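Local coordinates for protein ureidoglycolate hydrolase (Arabidopsis thaliana, PDB 4PXE) that hydrolyses (S)-ureidoglycolate to glyoxylate, ammonium and carbon dioxide in plant purine breakdown, working as a manganese-dependent homodimer of the peptidase M20 family, at residues 64-76 / 183-195. Sequence-based numbering, arbitrary orientation.
Sequences TVREDAVGNIFGK and YAEDKDDDLSSVF
Tyr183 and Val194 close on the tip of a beta hairpin on the catalytic domain's sheet, in a hairpin-to-loop packing contact. Strands 64-67 and 73-77 form the hairpin; the loop 183-195 packs against its connecting turn. Tyr183 lays one ring face on Gly71, whose CA is 3.8 Å from the ring centroid, a CH-pi contact. Gly71, having no side chain, lets the ring come this close. Tyr183 OH donates a short 2.5 Å hydrogen bond to Glu67 OE1. Carboxylate and ring planes stand 87° apart. Glu67 OE2 forms a salt bridge with Lys55.

Val194 meets the turn with both methyl groups. Its CG2 packs 4.0 Å from Ala69 CB and also touches Val70 CG1, which meets Leu191 CD2. Its CG1, anti to the backbone N (chi1 175°), faces Asp68 OD2 and Asn72 ND2.

The type I turn 68-71 is held from within. Asp68 OD1 accepts from Val70 N and Asn72 N on opposite faces of its carboxylate, the first bond making an Asx turn. Asp68 OD2 takes Asn72 ND2 at 2.9 Å through its syn lone pair. Three waters bridge the segments, one joining Asp68 OD2 to Val194 O.

The Asn72 side chain lies about 8 Å from that of the manganese ligand His92; its OD1 accepts from Thr135 N. Strand 73-77 pairs antiparallel with strand 129-133. Helix 147-152 packs on Val70 and Val194, helix 156-164 on Leu191, and helix 45-60 on Ile73 and Tyr183.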
loop_
_atom_site.group_PDB
_atom_site.type_symbol
_atom_site.label_atom_id
_atom_site.label_comp_id
_atom_site.label_asym_id
_atom_site.label_seq_id
_atom_site.Cartn_x
_atom_site.Cartn_y
_atom_site.Cartn_z
ATOM N N THR A 64 2.832 -29.338 31.567
ATOM C CA THR A 64 1.380 -29.204 31.508
ATOM C C THR A 64 1.029 -28.016 30.616
ATOM O O THR A 64 1.381 -26.876 30.933
ATOM C CB THR A 64 0.795 -28.966 32.903
ATOM O OG1 THR A 64 1.183 -30.036 33.775
ATOM C CG2 THR A 64 -0.725 -28.902 32.835
ATOM N N VAL A 65 0.325 -28.282 29.522
ATOM C CA VAL A 65 0.056 -27.255 28.511
ATOM C C VAL A 65 -1.392 -26.766 28.562
ATOM O O VAL A 65 -2.331 -27.565 28.511
ATOM C CB VAL A 65 0.370 -27.765 27.087
ATOM C CG1 VAL A 65 0.173 -26.644 26.051
ATOM C CG2 VAL A 65 1.800 -28.324 27.021
ATOM N N ARG A 66 -1.571 -25.451 28.644
ATOM C CA ARG A 66 -2.908 -24.870 28.605
ATOM C C ARG A 66 -2.901 -23.579 27.811
ATOM O O ARG A 66 -1.844 -22.991 27.586
ATOM C CB ARG A 66 -3.424 -24.600 30.012
ATOM C CG ARG A 66 -2.513 -23.740 30.849
ATOM C CD ARG A 66 -3.132 -23.418 32.199
ATOM N NE ARG A 66 -3.694 -22.074 32.186
ATOM C CZ ARG A 66 -3.066 -21.003 32.657
ATOM N NH1 ARG A 66 -1.863 -21.122 33.213
ATOM N NH2 ARG A 66 -3.652 -19.820 32.585
ATOM N N GLU A 67 -4.082 -23.165 27.368
ATOM C CA GLU A 67 -4.247 -21.926 26.618
ATOM C C GLU A 67 -5.387 -21.115 27.190
ATOM O O GLU A 67 -6.374 -21.673 27.678
ATOM C CB GLU A 67 -4.551 -22.213 25.152
ATOM C CG GLU A 67 -3.451 -22.926 24.416
ATOM C CD GLU A 67 -3.742 -23.047 22.943
ATOM O OE1 GLU A 67 -3.582 -22.045 22.209
ATOM O OE2 GLU A 67 -4.140 -24.140 22.508
ATOM N N ASP A 68 -5.261 -19.795 27.133
ATOM C CA ASP A 68 -6.348 -18.938 27.592
ATOM C C ASP A 68 -7.224 -18.482 26.423
ATOM O O ASP A 68 -7.049 -18.936 25.289
ATOM C CB ASP A 68 -5.850 -17.770 28.466
ATOM C CG ASP A 68 -5.002 -16.748 27.700
ATOM O OD1 ASP A 68 -5.064 -16.717 26.458
ATOM O OD2 ASP A 68 -4.289 -15.973 28.382
ATOM N N ALA A 69 -8.170 -17.593 26.710
ATOM C CA ALA A 69 -9.202 -17.230 25.742
ATOM C C ALA A 69 -8.674 -16.597 24.448
ATOM O O ALA A 69 -9.324 -16.673 23.407
ATOM C CB ALA A 69 -10.238 -16.326 26.398
ATOM N N VAL A 70 -7.495 -15.984 24.514
ATOM C CA VAL A 70 -6.936 -15.315 23.336
ATOM C C VAL A 70 -5.731 -16.043 22.756
ATOM O O VAL A 70 -5.132 -15.589 21.780
ATOM C CB VAL A 70 -6.546 -13.842 23.619
ATOM C CG1 VAL A 70 -7.771 -13.029 24.039
ATOM C CG2 VAL A 70 -5.449 -13.750 24.662
ATOM N N GLY A 71 -5.362 -17.162 23.364
ATOM C CA GLY A 71 -4.309 -17.979 22.794
ATOM C C GLY A 71 -2.928 -17.778 23.381
ATOM O O GLY A 71 -1.946 -18.214 22.778
ATOM N N ASN A 72 -2.830 -17.126 24.536
ATOM C CA ASN A 72 -1.593 -17.240 25.305
ATOM C C ASN A 72 -1.454 -18.699 25.700
ATOM O O ASN A 72 -2.428 -19.334 26.123
ATOM C CB ASN A 72 -1.594 -16.357 26.558
ATOM C CG ASN A 72 -1.676 -14.871 26.250
ATOM O OD1 ASN A 72 -0.918 -14.330 25.438
ATOM N ND2 ASN A 72 -2.586 -14.192 26.927
ATOM N N ILE A 73 -0.249 -19.235 25.553
ATOM C CA ILE A 73 0.006 -20.653 25.784
ATOM C C ILE A 73 0.945 -20.810 26.971
ATOM O O ILE A 73 1.937 -20.094 27.076
ATOM C CB ILE A 73 0.588 -21.303 24.513
ATOM C CG1 ILE A 73 -0.465 -21.264 23.396
ATOM C CG2 ILE A 73 1.016 -22.734 24.770
ATOM C CD1 ILE A 73 0.051 -21.578 22.005
ATOM N N PHE A 74 0.622 -21.736 27.876
ATOM C CA PHE A 74 1.353 -21.895 29.118
ATOM C C PHE A 74 1.830 -23.336 29.233
ATOM O O PHE A 74 1.072 -24.259 28.943
ATOM C CB PHE A 74 0.447 -21.567 30.316
ATOM C CG PHE A 74 -0.103 -20.162 30.306
ATOM C CD1 PHE A 74 -1.233 -19.851 29.562
ATOM C CD2 PHE A 74 0.503 -19.158 31.047
ATOM C CE1 PHE A 74 -1.746 -18.558 29.549
ATOM C CE2 PHE A 74 -0.005 -17.859 31.041
ATOM C CZ PHE A 74 -1.131 -17.564 30.290
ATOM N N GLY A 75 3.083 -23.525 29.638
ATOM C CA GLY A 75 3.642 -24.855 29.835
ATOM C C GLY A 75 4.311 -24.949 31.189
ATOM O O GLY A 75 5.368 -24.351 31.410
ATOM N N LYS A 76 3.701 -25.691 32.111
ATOM C CA LYS A 76 4.187 -25.727 33.490
ATOM C C LYS A 76 4.906 -27.019 33.890
ATOM O O LYS A 76 4.475 -28.121 33.549
ATOM C CB LYS A 76 3.036 -25.470 34.477
ATOM C CG LYS A 76 3.457 -25.529 35.936
ATOM C CD LYS A 76 2.334 -25.174 36.900
ATOM C CE LYS A 76 2.108 -23.674 36.974
ATOM N NZ LYS A 76 1.152 -23.312 38.087
ATOM N N TYR A 183 -9.779 -20.067 18.463
ATOM C CA TYR A 183 -10.133 -19.437 19.720
ATOM C C TYR A 183 -11.571 -18.915 19.610
ATOM O O TYR A 183 -11.818 -17.767 19.238
ATOM C CB TYR A 183 -9.089 -18.375 20.101
ATOM C CG TYR A 183 -7.693 -18.974 20.102
ATOM C CD1 TYR A 183 -7.284 -19.813 21.133
ATOM C CD2 TYR A 183 -6.811 -18.755 19.049
ATOM C CE1 TYR A 183 -6.029 -20.398 21.132
ATOM C CE2 TYR A 183 -5.549 -19.332 19.041
ATOM C CZ TYR A 183 -5.165 -20.152 20.085
ATOM O OH TYR A 183 -3.916 -20.731 20.082
ATOM N N ALA A 184 -12.515 -19.810 19.901
ATOM C CA ALA A 184 -13.943 -19.549 19.727
ATOM C C ALA A 184 -14.416 -18.453 20.669
ATOM O O ALA A 184 -13.916 -18.327 21.784
ATOM C CB ALA A 184 -14.740 -20.825 19.949
ATOM N N GLU A 185 -15.371 -17.648 20.221
ATOM C CA GLU A 185 -15.840 -16.555 21.061
ATOM C C GLU A 185 -16.800 -17.060 22.129
ATOM O O GLU A 185 -17.637 -17.934 21.883
ATOM C CB GLU A 185 -16.467 -15.422 20.235
ATOM C CG GLU A 185 -17.939 -15.589 19.910
ATOM C CD GLU A 185 -18.513 -14.381 19.194
ATOM O OE1 GLU A 185 -18.693 -14.456 17.960
ATOM O OE2 GLU A 185 -18.785 -13.360 19.865
ATOM N N ASP A 186 -16.637 -16.526 23.331
ATOM C CA ASP A 186 -17.575 -16.763 24.407
ATOM C C ASP A 186 -18.238 -15.426 24.683
ATOM O O ASP A 186 -17.635 -14.533 25.281
ATOM C CB ASP A 186 -16.851 -17.288 25.647
ATOM C CG ASP A 186 -17.800 -17.607 26.788
ATOM O OD1 ASP A 186 -19.030 -17.626 26.557
ATOM O OD2 ASP A 186 -17.314 -17.848 27.916
ATOM N N LYS A 187 -19.478 -15.290 24.229
ATOM C CA LYS A 187 -20.203 -14.029 24.334
ATOM C C LYS A 187 -20.471 -13.646 25.790
ATOM O O LYS A 187 -20.860 -12.515 26.081
ATOM C CB LYS A 187 -21.503 -14.099 23.529
ATOM C CG LYS A 187 -21.273 -14.364 22.045
ATOM C CD LYS A 187 -22.441 -15.099 21.401
ATOM C CE LYS A 187 -23.668 -14.209 21.255
ATOM N NZ LYS A 187 -24.796 -14.931 20.586
ATOM N N ASP A 188 -20.248 -14.593 26.698
ATOM C CA ASP A 188 -20.348 -14.328 28.129
ATOM C C ASP A 188 -19.008 -13.833 28.667
ATOM O O ASP A 188 -18.940 -13.244 29.748
ATOM C CB ASP A 188 -20.771 -15.593 28.883
ATOM C CG ASP A 188 -22.046 -16.206 28.331
ATOM O OD1 ASP A 188 -22.959 -15.443 27.943
ATOM O OD2 ASP A 188 -22.133 -17.454 28.282
ATOM N N ASP A 189 -17.943 -14.080 27.910
ATOM C CA ASP A 189 -16.601 -13.684 28.324
ATOM C C ASP A 189 -16.204 -12.351 27.705
ATOM O O ASP A 189 -16.102 -12.227 26.487
ATOM C CB ASP A 189 -15.582 -14.765 27.947
ATOM C CG ASP A 189 -14.214 -14.535 28.577
ATOM O OD1 ASP A 189 -14.092 -13.670 29.470
ATOM O OD2 ASP A 189 -13.263 -15.242 28.188
ATOM N N ASP A 190 -15.983 -11.358 28.557
ATOM C CA ASP A 190 -15.513 -10.057 28.110
ATOM C C ASP A 190 -13.985 -10.028 28.071
ATOM O O ASP A 190 -13.389 -8.951 28.028
ATOM C CB ASP A 190 -16.030 -8.961 29.043
ATOM C CG ASP A 190 -15.569 -9.153 30.475
ATOM O OD1 ASP A 190 -15.134 -10.278 30.811
ATOM O OD2 ASP A 190 -15.644 -8.183 31.262
ATOM N N LEU A 191 -13.382 -11.220 28.111
ATOM C CA LEU A 191 -11.923 -11.436 28.082
ATOM C C LEU A 191 -11.238 -11.178 29.422
ATOM O O LEU A 191 -10.012 -11.288 29.542
ATOM C CB LEU A 191 -11.237 -10.653 26.952
ATOM C CG LEU A 191 -11.771 -10.946 25.550
ATOM C CD1 LEU A 191 -11.035 -10.121 24.497
ATOM C CD2 LEU A 191 -11.672 -12.434 25.247
ATOM N N SER A 192 -12.040 -10.859 30.433
ATOM C CA SER A 192 -11.548 -10.680 31.790
ATOM C C SER A 192 -10.937 -11.975 32.318
ATOM O O SER A 192 -10.116 -11.950 33.234
ATOM C CB SER A 192 -12.691 -10.232 32.712
ATOM O OG SER A 192 -12.212 -9.928 34.007
ATOM N N SER A 193 -11.350 -13.098 31.736
ATOM C CA SER A 193 -10.832 -14.413 32.097
ATOM C C SER A 193 -9.320 -14.506 31.892
ATOM O O SER A 193 -8.654 -15.341 32.495
ATOM C CB SER A 193 -11.512 -15.496 31.256
ATOM O OG SER A 193 -11.165 -15.362 29.884
ATOM N N VAL A 194 -8.791 -13.642 31.034
ATOM C CA VAL A 194 -7.373 -13.662 30.686
ATOM C C VAL A 194 -6.518 -13.007 31.773
ATOM O O VAL A 194 -5.351 -13.366 31.963
ATOM C CB VAL A 194 -7.145 -12.968 29.319
ATOM C CG1 VAL A 194 -5.654 -12.857 28.987
ATOM C CG2 VAL A 194 -7.868 -13.727 28.226
ATOM N N PHE A 195 -7.110 -12.058 32.495
ATOM C CA PHE A 195 -6.392 -11.257 33.484
ATOM C C PHE A 195 -5.726 -12.128 34.542
ATOM O O PHE A 195 -6.353 -13.037 35.092
ATOM C CB PHE A 195 -7.343 -10.295 34.214
ATOM C CG PHE A 195 -7.995 -9.263 33.334
ATOM C CD1 PHE A 195 -7.700 -9.164 31.984
ATOM C CD2 PHE A 195 -8.909 -8.370 33.877
ATOM C CE1 PHE A 195 -8.308 -8.210 31.195
ATOM C CE2 PHE A 195 -9.520 -7.412 33.093
ATOM C CZ PHE A 195 -9.215 -7.331 31.748
HETATM O O HOH W 1 -4.656 -16.060 31.085
HETATM O O HOH W 2 -9.043 -17.181 29.388
HETATM O O HOH W 3 -11.439 -18.547 23.008
#